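Local coordinates for alpha-L-rhamnosidase (Klebsiella oxytoca, PDB 4XHC), which hydrolyses terminal alpha-L-rhamnose residues from rhamnosides, as a glycoside hydrolase of family GH78 with a helical (alpha/alpha)6-type catalytic domain, at residues Ala218-Ala223 / Phe537-Gly542; Leu225-Cys230 / Arg251-Val256; Tyr467-Tyr472 / Lys490-Ala495; Gly494-Tyr499 / Thr503-Phe508. One frame throughout, in Å; residues are numbered along the deposited sequence.

Interaction 1: residues Ala218-Ala223 / Phe537-Gly542; sequences AIDNVA and FIRQYG
Arg539 grips the carboxylate of Asp220 side-on with two nitrogens, each bonded to its own oxygen. Arg539 NE reaches Asp220 OD1 at 3.0 Å in a nearly straight bond (169° at the hydrogen), with the oxygen lying in the guanidinium plane. The second bond, from Arg539 NH2 to Asp220 OD2 at 2.9 Å, is more bent (151°) and uses the syn lone pair of the oxygen. The two planes are close to coplanar, and the double grip restricts rotation of both groups. Asp220 presents its carboxylate with CG anti to the backbone N (chi1 178°), while the arginine, extended from CG to NE, crosses it at about a right angle. Arg539 NH1 has a separate acceptor, the backbone O of Pro207.

Beside the salt bridge the packing is thin. Ile538 CD1 lies 4.3 Å from Asp220 CB and 4.5 Å from Ile219 CG2, which places a methyl group next to the aliphatic root of the acid. The bridge thus ties helix 214-230 to helix 534-540 near the end of the chain; Ile219 also packs on Trp493 of helix 482-498, and Phe537 touches Ile473 and Leu477 of helix 466-478.

Interaction 2: residues Leu225-Cys230 / Arg251-Val256; sequences LTLQNC and RLQALV
Leu227 and Val256 form the tight part of this contact. Leu227 CD2 comes to 3.6 Å from Val256 CG1 and to 3.9 Å from Val256 CB, the two side chains lying alongside one another and pointing opposite ways. Leu227 CG and the CG1 branch of Val256 both stand anti to their backbone N (chi1 176° and -176°), which carries the leucine fork and the valine methyl into the gap. The other leucine methyl, CD1, turns to Gln253 and lies 3.8 Å from its OE1.

The looser part is on the side of Cys230, where the nearest approach is Cys230 CB to Gln253 OE1 at 4.0 Å. Here an amide oxygen rests against carbon atoms of two residues, and the segments share no hydrogen bond. This looser side does not face solvent: all four touching residues are buried, and Ala529 lies against both Cys230 and Gln253. The helix axes themselves stay 11.0 Å apart at closest approach, with 116° between their directions, so the steep crossing confines the contact to a small patch around Leu227 and Gln253, whose CA atoms are 7.2 Å apart.

The amide of Gln253 is held through its nitrogen: NE2 donates to the backbone O of Glu236. That bond helps to fix the amide's rotation and is consistent with OE1 being the atom turned to Leu227 and Cys230. Cohesion between helices 214-230 and 247-259 at this point therefore rests on van der Waals contact, while Gln253 NE2 is engaged by Glu236; the Gln253 side chain lies about 7 Å from the bound rhamnose.

Interaction 3: residues Tyr467-Tyr472 / Lys490-Ala495; sequences YLRHHY and KAYWGA
The two helical segments run roughly antiparallel, with 152° between their directions and 11.9 Å between their axes at closest approach, a spacing wide enough for large side chains to fill. Arg469 and Tyr492 do most of this. The arginine lies flat over one face of the tyrosine ring: its CD sits 3.5 Å from the Tyr492 ring centroid and only 5° off the ring normal, a CH-pi contact, and the guanidinium plane is nearly parallel to that of the ring. The overlap continues toward the root of the tyrosine, with Arg469 CZ over Tyr492 CD1. A bend at chi2 (-107°) lets the arginine run over the ring, from its hydroxyl end toward Tyr492 CB.

Trp493 joins from the neighbouring position. Its CH2 lies 4.0 Å from Arg469 CB and 4.1 Å from the backbone N of His470, the latter met at the indole edge. The polar atoms of the two rings, and of the His470 imidazole, are engaged elsewhere: Tyr492 OH bonds to Phe508 O, Trp493 NE1 to Ser531 O, and His470 ND1 to Thr533 OG1.

The contact joins helices 466-478 and 482-498, consecutive in the chain and paired as a helical hairpin. Around it, helix 430-438 packs on Leu468 and His471, Phe537 of helix 534-540 meets the His470 ring, and Ile219 of helix 214-230 touches Trp493.

Interaction 4: residues Gly494-Tyr499 / Thr503-Phe508; sequences GAMVDY and TFWEIF. With RAM (alpha-L-rhamnopyranose), chain C.
Met496 carries the apolar contacts, pushing its side chain among Phe504, Trp505 and Phe508. Its CG makes CH-pi contacts with two rings, lying over a face of Phe508 at 3.9 Å from the ring centroid and over the six-membered ring of Trp505 at 4.0 Å from the centroid. The sulfur adds Met-aromatic contacts: Met496 SD approaches the Trp505 five-membered ring obliquely, 4.2 Å from its centroid and 30° off the normal, and Phe504 also obliquely at longer range. A bend at chi3 (-75°) carries the terminal methyl to Phe504, with Met496 CE 3.6 Å from Phe504 CD1.

Flanking contacts extend the cluster. Val497 CG2 packs 3.9 Å from Phe504 CE1, and Ala495 CB meets the edge of Phe508. More exposed, Tyr499 sets CE2 4.0 Å from Phe508 CZ, and its side chain runs about perpendicular to that of Trp505, with Tyr499 CD2 near Trp505 CH2.

No hydrogen bond joins the two segments; the bond to the sugar comes from Glu506, whose side chain leaves its backbone away from the helix. Its OE2 accepts a hydrogen bond from O2 of the bound rhamnose at 2.6 Å and also bonds Tyr518 OH, while OE1 is held by Arg241 and the backbone N of Ser525. The result is a loop anchored by aromatic residues on the end of helix 482-498, presenting an acidic residue to the sugar pocket of a GH78 rhamnosidase.

All four contacts lie in the helical glycosidase domain, their centres 9 to 15 Å apart. Interactions 1 and 2 share helix 214-230, and interactions 3 and 4 share helix 482-498, where Gly494 and Ala495 belong to both. Along the chain, interaction 1 joins distant parts, 314 residues apart, and the other three fall between its ends: first interaction 2, then 3, then 4. Cross-links knit the set together: Phe504 packs against Ile219 and Val222, and its N is bonded by Thr226 OG1, while Leu252 touches Tyr467. Helices 214-230 and 482-498, distant in sequence, thus both pack on the loop that brings Glu506 to the rhamnose.

Interaction 1: residues Ala218-Ala223 / Phe537-Gly542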
# COMPACT_ATOMS: atom_id res chain seq x y z
N ALA A 218 8.04 21.71 33.17
CA ALA A 218 8.42 20.81 32.09
C ALA A 218 7.45 19.63 31.95
O ALA A 218 7.11 19.24 30.84
CB ALA A 218 9.84 20.29 32.31
N ILE A 219 7.02 19.09 33.08
CA ILE A 219 6.03 18.02 33.12
C ILE A 219 4.67 18.49 32.62
O ILE A 219 4.00 17.79 31.85
CB ILE A 219 5.90 17.44 34.55
CG1 ILE A 219 7.16 16.65 34.90
CG2 ILE A 219 4.68 16.54 34.68
CD1 ILE A 219 7.30 16.32 36.37
N ASP A 220 4.25 19.67 33.06
CA ASP A 220 3.00 20.25 32.59
C ASP A 220 3.00 20.45 31.07
O ASP A 220 1.99 20.18 30.42
CB ASP A 220 2.72 21.57 33.31
CG ASP A 220 1.45 22.25 32.82
OD1 ASP A 220 0.34 21.86 33.27
OD2 ASP A 220 1.56 23.18 31.99
N ASN A 221 4.11 20.91 30.51
CA ASN A 221 4.19 21.11 29.05
C ASN A 221 3.99 19.81 28.29
O ASN A 221 3.25 19.77 27.31
CB ASN A 221 5.52 21.74 28.64
CG ASN A 221 5.59 23.21 29.00
OD1 ASN A 221 4.59 23.92 28.97
ND2 ASN A 221 6.78 23.67 29.34
N VAL A 222 4.63 18.75 28.74
CA VAL A 222 4.47 17.45 28.11
C VAL A 222 3.04 16.92 28.26
O VAL A 222 2.48 16.35 27.33
CB VAL A 222 5.49 16.45 28.66
CG1 VAL A 222 5.17 15.03 28.21
CG2 VAL A 222 6.89 16.85 28.22
N ALA A 223 2.45 17.13 29.44
CA ALA A 223 1.08 16.72 29.71
C ALA A 223 0.08 17.39 28.78
O ALA A 223 -0.77 16.73 28.19
CB ALA A 223 0.72 17.04 31.15
N PHE A 537 -3.30 18.27 38.55
CA PHE A 537 -2.75 18.40 39.90
C PHE A 537 -1.99 19.71 40.07
O PHE A 537 -2.16 20.42 41.07
CB PHE A 537 -1.82 17.23 40.23
CG PHE A 537 -2.52 15.91 40.39
CD1 PHE A 537 -3.53 15.75 41.34
CD2 PHE A 537 -2.16 14.82 39.62
CE1 PHE A 537 -4.17 14.53 41.50
CE2 PHE A 537 -2.80 13.60 39.77
CZ PHE A 537 -3.80 13.45 40.71
N ILE A 538 -1.14 20.02 39.10
CA ILE A 538 -0.28 21.19 39.20
C ILE A 538 -1.12 22.46 39.19
O ILE A 538 -0.91 23.35 40.02
CB ILE A 538 0.80 21.18 38.09
CG1 ILE A 538 1.82 20.08 38.39
CG2 ILE A 538 1.51 22.52 38.00
CD1 ILE A 538 2.63 19.65 37.19
N ARG A 539 -2.09 22.53 38.28
CA ARG A 539 -2.92 23.72 38.13
C ARG A 539 -4.00 23.85 39.21
O ARG A 539 -4.16 24.92 39.78
CB ARG A 539 -3.57 23.76 36.74
CG ARG A 539 -2.58 24.02 35.62
CD ARG A 539 -3.09 23.52 34.28
NE ARG A 539 -2.05 23.61 33.25
CZ ARG A 539 -2.00 24.53 32.30
NH1 ARG A 539 -2.93 25.47 32.19
NH2 ARG A 539 -1.01 24.51 31.42
N GLN A 540 -4.71 22.77 39.49
CA GLN A 540 -5.81 22.79 40.45
C GLN A 540 -5.34 22.97 41.89
O GLN A 540 -6.01 23.64 42.66
CB GLN A 540 -6.63 21.49 40.34
CG GLN A 540 -7.93 21.47 41.13
CD GLN A 540 -8.94 22.47 40.62
OE1 GLN A 540 -8.96 22.82 39.45
NE2 GLN A 540 -9.80 22.92 41.51
N TYR A 541 -4.21 22.37 42.26
CA TYR A 541 -3.69 22.46 43.63
C TYR A 541 -2.57 23.48 43.79
O TYR A 541 -2.02 23.65 44.89
CB TYR A 541 -3.24 21.09 44.13
CG TYR A 541 -4.38 20.12 44.27
CD1 TYR A 541 -4.85 19.42 43.17
CD2 TYR A 541 -5.01 19.91 45.50
CE1 TYR A 541 -5.90 18.52 43.28
CE2 TYR A 541 -6.05 19.02 45.62
CZ TYR A 541 -6.49 18.33 44.51
OH TYR A 541 -7.53 17.44 44.59
N GLY A 542 -2.23 24.17 42.70
CA GLY A 542 -1.23 25.22 42.74
C GLY A 542 0.11 24.73 43.25
O GLY A 542 0.73 25.36 44.10

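Interaction 2: residues Leu225-Cys230 / Arg251-Val256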
# COMPACT_ATOMS: atom_id res chain seq x y z
N LEU A 225 0.53 18.77 25.82
CA LEU A 225 0.67 18.29 24.44
C LEU A 225 0.02 16.92 24.28
O LEU A 225 -0.60 16.64 23.25
CB LEU A 225 2.14 18.21 24.01
CG LEU A 225 2.43 17.67 22.60
CD1 LEU A 225 1.67 18.45 21.53
CD2 LEU A 225 3.93 17.66 22.31
N THR A 226 0.17 16.08 25.31
CA THR A 226 -0.45 14.76 25.34
C THR A 226 -1.95 14.87 25.18
O THR A 226 -2.55 14.16 24.37
CB THR A 226 -0.15 14.02 26.65
OG1 THR A 226 1.26 14.04 26.91
CG2 THR A 226 -0.62 12.58 26.56
N LEU A 227 -2.58 15.73 25.96
CA LEU A 227 -4.03 15.89 25.89
C LEU A 227 -4.43 16.43 24.52
O LEU A 227 -5.39 15.96 23.92
CB LEU A 227 -4.55 16.80 27.01
CG LEU A 227 -6.06 17.10 26.95
CD1 LEU A 227 -6.88 15.82 27.06
CD2 LEU A 227 -6.44 18.08 28.05
N GLN A 228 -3.69 17.43 24.05
CA GLN A 228 -3.99 18.07 22.78
C GLN A 228 -4.09 17.08 21.63
O GLN A 228 -4.99 17.16 20.82
CB GLN A 228 -2.94 19.11 22.45
CG GLN A 228 -3.19 19.81 21.13
CD GLN A 228 -2.30 21.00 20.94
OE1 GLN A 228 -1.14 20.86 20.55
NE2 GLN A 228 -2.82 22.19 21.23
N ASN A 229 -3.15 16.15 21.57
CA ASN A 229 -3.14 15.18 20.47
C ASN A 229 -4.23 14.11 20.62
O ASN A 229 -4.67 13.53 19.63
CB ASN A 229 -1.75 14.56 20.29
CG ASN A 229 -0.75 15.54 19.67
OD1 ASN A 229 -1.12 16.62 19.21
ND2 ASN A 229 0.52 15.16 19.66
N CYS A 230 -4.67 13.88 21.85
CA CYS A 230 -5.76 12.94 22.11
C CYS A 230 -7.14 13.56 21.85
O CYS A 230 -8.10 12.83 21.58
CB CYS A 230 -5.65 12.40 23.54
SG CYS A 230 -4.38 11.12 23.73
N ARG A 251 -12.70 9.92 31.97
CA ARG A 251 -12.82 10.48 33.31
C ARG A 251 -11.64 11.36 33.67
O ARG A 251 -11.81 12.43 34.22
CB ARG A 251 -12.96 9.39 34.36
CG ARG A 251 -13.18 9.94 35.76
CD ARG A 251 -13.70 8.90 36.73
NE ARG A 251 -12.59 8.20 37.36
CZ ARG A 251 -12.17 8.39 38.60
NH1 ARG A 251 -12.74 9.25 39.42
NH2 ARG A 251 -11.15 7.69 39.03
N LEU A 252 -10.44 10.89 33.34
CA LEU A 252 -9.22 11.63 33.64
C LEU A 252 -9.00 12.78 32.67
O LEU A 252 -8.60 13.87 33.07
CB LEU A 252 -8.01 10.69 33.67
CG LEU A 252 -7.67 10.12 35.05
CD1 LEU A 252 -8.89 9.65 35.82
CD2 LEU A 252 -6.68 8.99 34.90
N GLN A 253 -9.27 12.53 31.39
CA GLN A 253 -9.12 13.57 30.39
C GLN A 253 -10.01 14.77 30.67
O GLN A 253 -9.59 15.91 30.48
CB GLN A 253 -9.40 13.02 28.99
CG GLN A 253 -8.36 12.00 28.55
CD GLN A 253 -8.47 11.64 27.08
OE1 GLN A 253 -8.55 12.51 26.23
NE2 GLN A 253 -8.41 10.35 26.78
N ALA A 254 -11.23 14.52 31.13
CA ALA A 254 -12.15 15.61 31.45
C ALA A 254 -11.62 16.52 32.55
O ALA A 254 -11.84 17.72 32.52
CB ALA A 254 -13.53 15.06 31.82
N LEU A 255 -10.93 15.95 33.53
CA LEU A 255 -10.35 16.75 34.60
C LEU A 255 -9.30 17.72 34.06
O LEU A 255 -9.26 18.87 34.45
CB LEU A 255 -9.71 15.86 35.68
CG LEU A 255 -10.62 15.09 36.64
CD1 LEU A 255 -9.77 14.27 37.60
CD2 LEU A 255 -11.55 16.03 37.41
N VAL A 256 -8.45 17.23 33.16
CA VAL A 256 -7.36 18.04 32.63
C VAL A 256 -7.92 19.11 31.70
O VAL A 256 -7.51 20.26 31.74
CB VAL A 256 -6.32 17.17 31.89
CG1 VAL A 256 -5.13 18.02 31.43
CG2 VAL A 256 -5.84 16.03 32.78

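Interaction 3: residues Tyr467-Tyr472 / Lys490-Ala495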
# COMPACT_ATOMS: atom_id res chain seq x y z
N TYR A 467 -2.08 5.70 34.78
CA TYR A 467 -3.50 5.69 35.16
C TYR A 467 -3.68 5.38 36.65
O TYR A 467 -4.36 6.11 37.36
CB TYR A 467 -4.26 4.67 34.30
CG TYR A 467 -5.71 4.48 34.65
CD1 TYR A 467 -6.65 5.44 34.31
CD2 TYR A 467 -6.16 3.33 35.28
CE1 TYR A 467 -7.99 5.29 34.61
CE2 TYR A 467 -7.50 3.16 35.58
CZ TYR A 467 -8.42 4.15 35.25
OH TYR A 467 -9.76 4.00 35.53
N LEU A 468 -3.08 4.28 37.10
CA LEU A 468 -3.19 3.91 38.51
C LEU A 468 -2.39 4.85 39.39
O LEU A 468 -2.77 5.13 40.51
CB LEU A 468 -2.74 2.47 38.74
CG LEU A 468 -2.92 1.94 40.16
CD1 LEU A 468 -4.34 2.18 40.64
CD2 LEU A 468 -2.60 0.46 40.22
N ARG A 469 -1.28 5.35 38.87
CA ARG A 469 -0.47 6.29 39.64
C ARG A 469 -1.21 7.58 39.91
O ARG A 469 -1.03 8.18 40.96
CB ARG A 469 0.82 6.60 38.89
CG ARG A 469 1.75 5.41 38.79
CD ARG A 469 2.94 5.59 39.70
NE ARG A 469 3.87 4.47 39.58
CZ ARG A 469 5.04 4.42 40.20
NH1 ARG A 469 5.41 5.42 40.99
NH2 ARG A 469 5.85 3.38 40.04
N HIS A 470 -2.03 8.01 38.96
CA HIS A 470 -2.88 9.18 39.18
C HIS A 470 -3.64 9.06 40.48
O HIS A 470 -3.75 10.03 41.23
CB HIS A 470 -3.88 9.33 38.04
CG HIS A 470 -5.04 10.20 38.38
ND1 HIS A 470 -5.00 11.58 38.26
CD2 HIS A 470 -6.27 9.90 38.87
CE1 HIS A 470 -6.16 12.08 38.64
NE2 HIS A 470 -6.95 11.09 39.01
N HIS A 471 -4.17 7.88 40.74
CA HIS A 471 -4.99 7.65 41.92
C HIS A 471 -4.16 7.63 43.19
O HIS A 471 -4.61 8.08 44.23
CB HIS A 471 -5.81 6.38 41.75
CG HIS A 471 -6.75 6.45 40.59
ND1 HIS A 471 -6.38 6.10 39.31
CD2 HIS A 471 -8.03 6.89 40.50
CE1 HIS A 471 -7.40 6.29 38.49
NE2 HIS A 471 -8.41 6.78 39.19
N TYR A 472 -2.94 7.11 43.09
CA TYR A 472 -1.98 7.17 44.18
C TYR A 472 -1.72 8.62 44.59
O TYR A 472 -1.70 8.96 45.78
CB TYR A 472 -0.69 6.48 43.75
CG TYR A 472 0.44 6.54 44.74
CD1 TYR A 472 0.24 6.22 46.08
CD2 TYR A 472 1.73 6.86 44.33
CE1 TYR A 472 1.29 6.26 46.99
CE2 TYR A 472 2.78 6.90 45.23
CZ TYR A 472 2.55 6.60 46.56
OH TYR A 472 3.60 6.65 47.44
N LYS A 490 7.21 14.27 40.42
CA LYS A 490 8.55 14.48 39.89
C LYS A 490 9.34 13.20 39.64
O LYS A 490 10.03 13.08 38.63
CB LYS A 490 9.35 15.35 40.85
CG LYS A 490 8.87 16.79 40.94
CD LYS A 490 9.77 17.57 41.88
CE LYS A 490 9.48 19.05 41.81
NZ LYS A 490 10.18 19.73 42.94
N ALA A 491 9.26 12.24 40.56
CA ALA A 491 10.01 11.00 40.44
C ALA A 491 9.52 10.15 39.28
O ALA A 491 10.31 9.61 38.51
CB ALA A 491 9.93 10.21 41.73
N TYR A 492 8.20 10.03 39.14
CA TYR A 492 7.59 9.17 38.13
C TYR A 492 7.49 9.85 36.75
O TYR A 492 8.15 9.43 35.81
CB TYR A 492 6.22 8.71 38.62
CG TYR A 492 5.52 7.70 37.74
CD1 TYR A 492 5.97 6.39 37.66
CD2 TYR A 492 4.38 8.05 37.02
CE1 TYR A 492 5.32 5.47 36.86
CE2 TYR A 492 3.72 7.12 36.23
CZ TYR A 492 4.19 5.84 36.15
OH TYR A 492 3.51 4.94 35.36
N TRP A 493 6.67 10.89 36.63
CA TRP A 493 6.52 11.60 35.35
C TRP A 493 7.80 12.32 34.92
O TRP A 493 8.08 12.42 33.73
CB TRP A 493 5.36 12.58 35.40
CG TRP A 493 4.00 11.95 35.28
CD1 TRP A 493 3.30 11.75 34.14
CD2 TRP A 493 3.17 11.48 36.34
NE1 TRP A 493 2.09 11.17 34.42
CE2 TRP A 493 1.98 11.00 35.77
CE3 TRP A 493 3.32 11.43 37.74
CZ2 TRP A 493 0.95 10.48 36.53
CZ3 TRP A 493 2.29 10.90 38.49
CH2 TRP A 493 1.12 10.42 37.89
N GLY A 494 8.58 12.82 35.88
CA GLY A 494 9.89 13.41 35.57
C GLY A 494 10.86 12.43 34.94
O GLY A 494 11.73 12.82 34.15
N ALA A 495 10.73 11.15 35.29
CA ALA A 495 11.54 10.08 34.69
C ALA A 495 11.25 9.94 33.20
O ALA A 495 12.17 9.80 32.40
CB ALA A 495 11.30 8.76 35.39

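Interaction 4: residues Gly494-Tyr499 / Thr503-Phe508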
# COMPACT_ATOMS: atom_id res chain seq x y z
N GLY A 494 8.58 12.82 35.88
CA GLY A 494 9.89 13.41 35.57
C GLY A 494 10.86 12.43 34.94
O GLY A 494 11.73 12.82 34.15
N ALA A 495 10.73 11.15 35.29
CA ALA A 495 11.54 10.08 34.69
C ALA A 495 11.25 9.94 33.20
O ALA A 495 12.17 9.80 32.40
CB ALA A 495 11.30 8.76 35.39
N MET A 496 9.97 9.99 32.83
CA MET A 496 9.57 9.94 31.42
C MET A 496 10.09 11.16 30.67
O MET A 496 10.59 11.04 29.55
CB MET A 496 8.05 9.83 31.27
CG MET A 496 7.53 8.41 31.51
SD MET A 496 5.76 8.21 31.21
CE MET A 496 5.08 8.99 32.66
N VAL A 497 10.02 12.33 31.31
CA VAL A 497 10.57 13.53 30.70
C VAL A 497 12.08 13.40 30.51
O VAL A 497 12.57 13.66 29.40
CB VAL A 497 10.26 14.79 31.53
CG1 VAL A 497 11.05 15.99 31.00
CG2 VAL A 497 8.77 15.07 31.51
N ASP A 498 12.80 12.99 31.55
CA ASP A 498 14.26 12.80 31.47
C ASP A 498 14.68 11.79 30.39
O ASP A 498 15.73 11.94 29.77
CB ASP A 498 14.85 12.38 32.82
CG ASP A 498 14.79 13.49 33.87
OD1 ASP A 498 14.81 14.69 33.51
OD2 ASP A 498 14.72 13.15 35.07
N TYR A 499 13.86 10.76 30.17
CA TYR A 499 14.09 9.79 29.09
C TYR A 499 13.89 10.40 27.69
O TYR A 499 14.28 9.79 26.70
CB TYR A 499 13.14 8.58 29.22
CG TYR A 499 13.54 7.47 30.20
CD1 TYR A 499 14.78 6.85 30.13
CD2 TYR A 499 12.63 7.01 31.15
CE1 TYR A 499 15.12 5.83 31.02
CE2 TYR A 499 12.96 6.00 32.03
CZ TYR A 499 14.19 5.41 31.96
OH TYR A 499 14.48 4.40 32.85
N THR A 503 5.42 13.22 24.82
CA THR A 503 4.08 12.98 25.36
C THR A 503 4.15 11.83 26.35
O THR A 503 5.03 10.98 26.24
CB THR A 503 3.10 12.61 24.25
OG1 THR A 503 3.61 11.53 23.49
CG2 THR A 503 2.89 13.79 23.33
N PHE A 504 3.23 11.79 27.31
CA PHE A 504 3.27 10.74 28.33
C PHE A 504 2.69 9.41 27.83
O PHE A 504 1.78 9.37 27.00
CB PHE A 504 2.62 11.20 29.64
CG PHE A 504 3.44 12.22 30.37
CD1 PHE A 504 4.78 12.00 30.63
CD2 PHE A 504 2.88 13.41 30.79
CE1 PHE A 504 5.55 12.94 31.29
CE2 PHE A 504 3.64 14.36 31.45
CZ PHE A 504 4.98 14.12 31.70
N TRP A 505 3.21 8.32 28.40
CA TRP A 505 3.02 6.98 27.85
C TRP A 505 1.82 6.27 28.46
O TRP A 505 1.46 6.52 29.61
CB TRP A 505 4.27 6.14 28.07
CG TRP A 505 5.56 6.77 27.59
CD1 TRP A 505 5.69 7.78 26.67
CD2 TRP A 505 6.89 6.42 27.99
NE1 TRP A 505 7.02 8.08 26.49
CE2 TRP A 505 7.77 7.27 27.29
CE3 TRP A 505 7.41 5.49 28.88
CZ2 TRP A 505 9.15 7.20 27.45
CZ3 TRP A 505 8.78 5.42 29.04
CH2 TRP A 505 9.64 6.27 28.33
N GLU A 506 1.21 5.38 27.68
CA GLU A 506 0.16 4.50 28.18
C GLU A 506 0.65 3.61 29.34
O GLU A 506 -0.02 3.49 30.37
CB GLU A 506 -0.35 3.63 27.04
CG GLU A 506 -1.48 2.68 27.41
CD GLU A 506 -1.74 1.64 26.33
OE1 GLU A 506 -0.82 1.42 25.51
OE2 GLU A 506 -2.85 1.05 26.28
N ILE A 507 1.81 2.98 29.15
CA ILE A 507 2.37 2.02 30.09
C ILE A 507 3.70 2.53 30.64
O ILE A 507 4.54 2.98 29.87
CB ILE A 507 2.66 0.67 29.36
CG1 ILE A 507 1.42 0.15 28.63
CG2 ILE A 507 3.21 -0.37 30.33
CD1 ILE A 507 0.21 -0.09 29.50
N PHE A 508 3.91 2.45 31.95
CA PHE A 508 5.22 2.77 32.54
C PHE A 508 5.46 2.20 33.96
O PHE A 508 4.89 2.68 34.95
CB PHE A 508 5.49 4.29 32.52
CG PHE A 508 6.87 4.68 32.98
CD1 PHE A 508 8.00 4.00 32.53
CD2 PHE A 508 7.05 5.74 33.87
CE1 PHE A 508 9.27 4.36 32.96
CE2 PHE A 508 8.32 6.09 34.31
CZ PHE A 508 9.43 5.40 33.85
C1 RAM C . -6.62 -0.55 26.81
C2 RAM C . -6.18 0.90 26.76
C3 RAM C . -7.28 1.81 27.28
C4 RAM C . -7.91 1.18 28.51
C5 RAM C . -8.64 -0.08 28.09
C6 RAM C . -8.66 -1.14 29.16
O1 RAM C . -6.20 -1.16 25.65
O2 RAM C . -5.05 1.01 27.61
O3 RAM C . -6.76 3.10 27.61
O4 RAM C . -8.83 2.08 29.11
O5 RAM C . -8.03 -0.64 26.91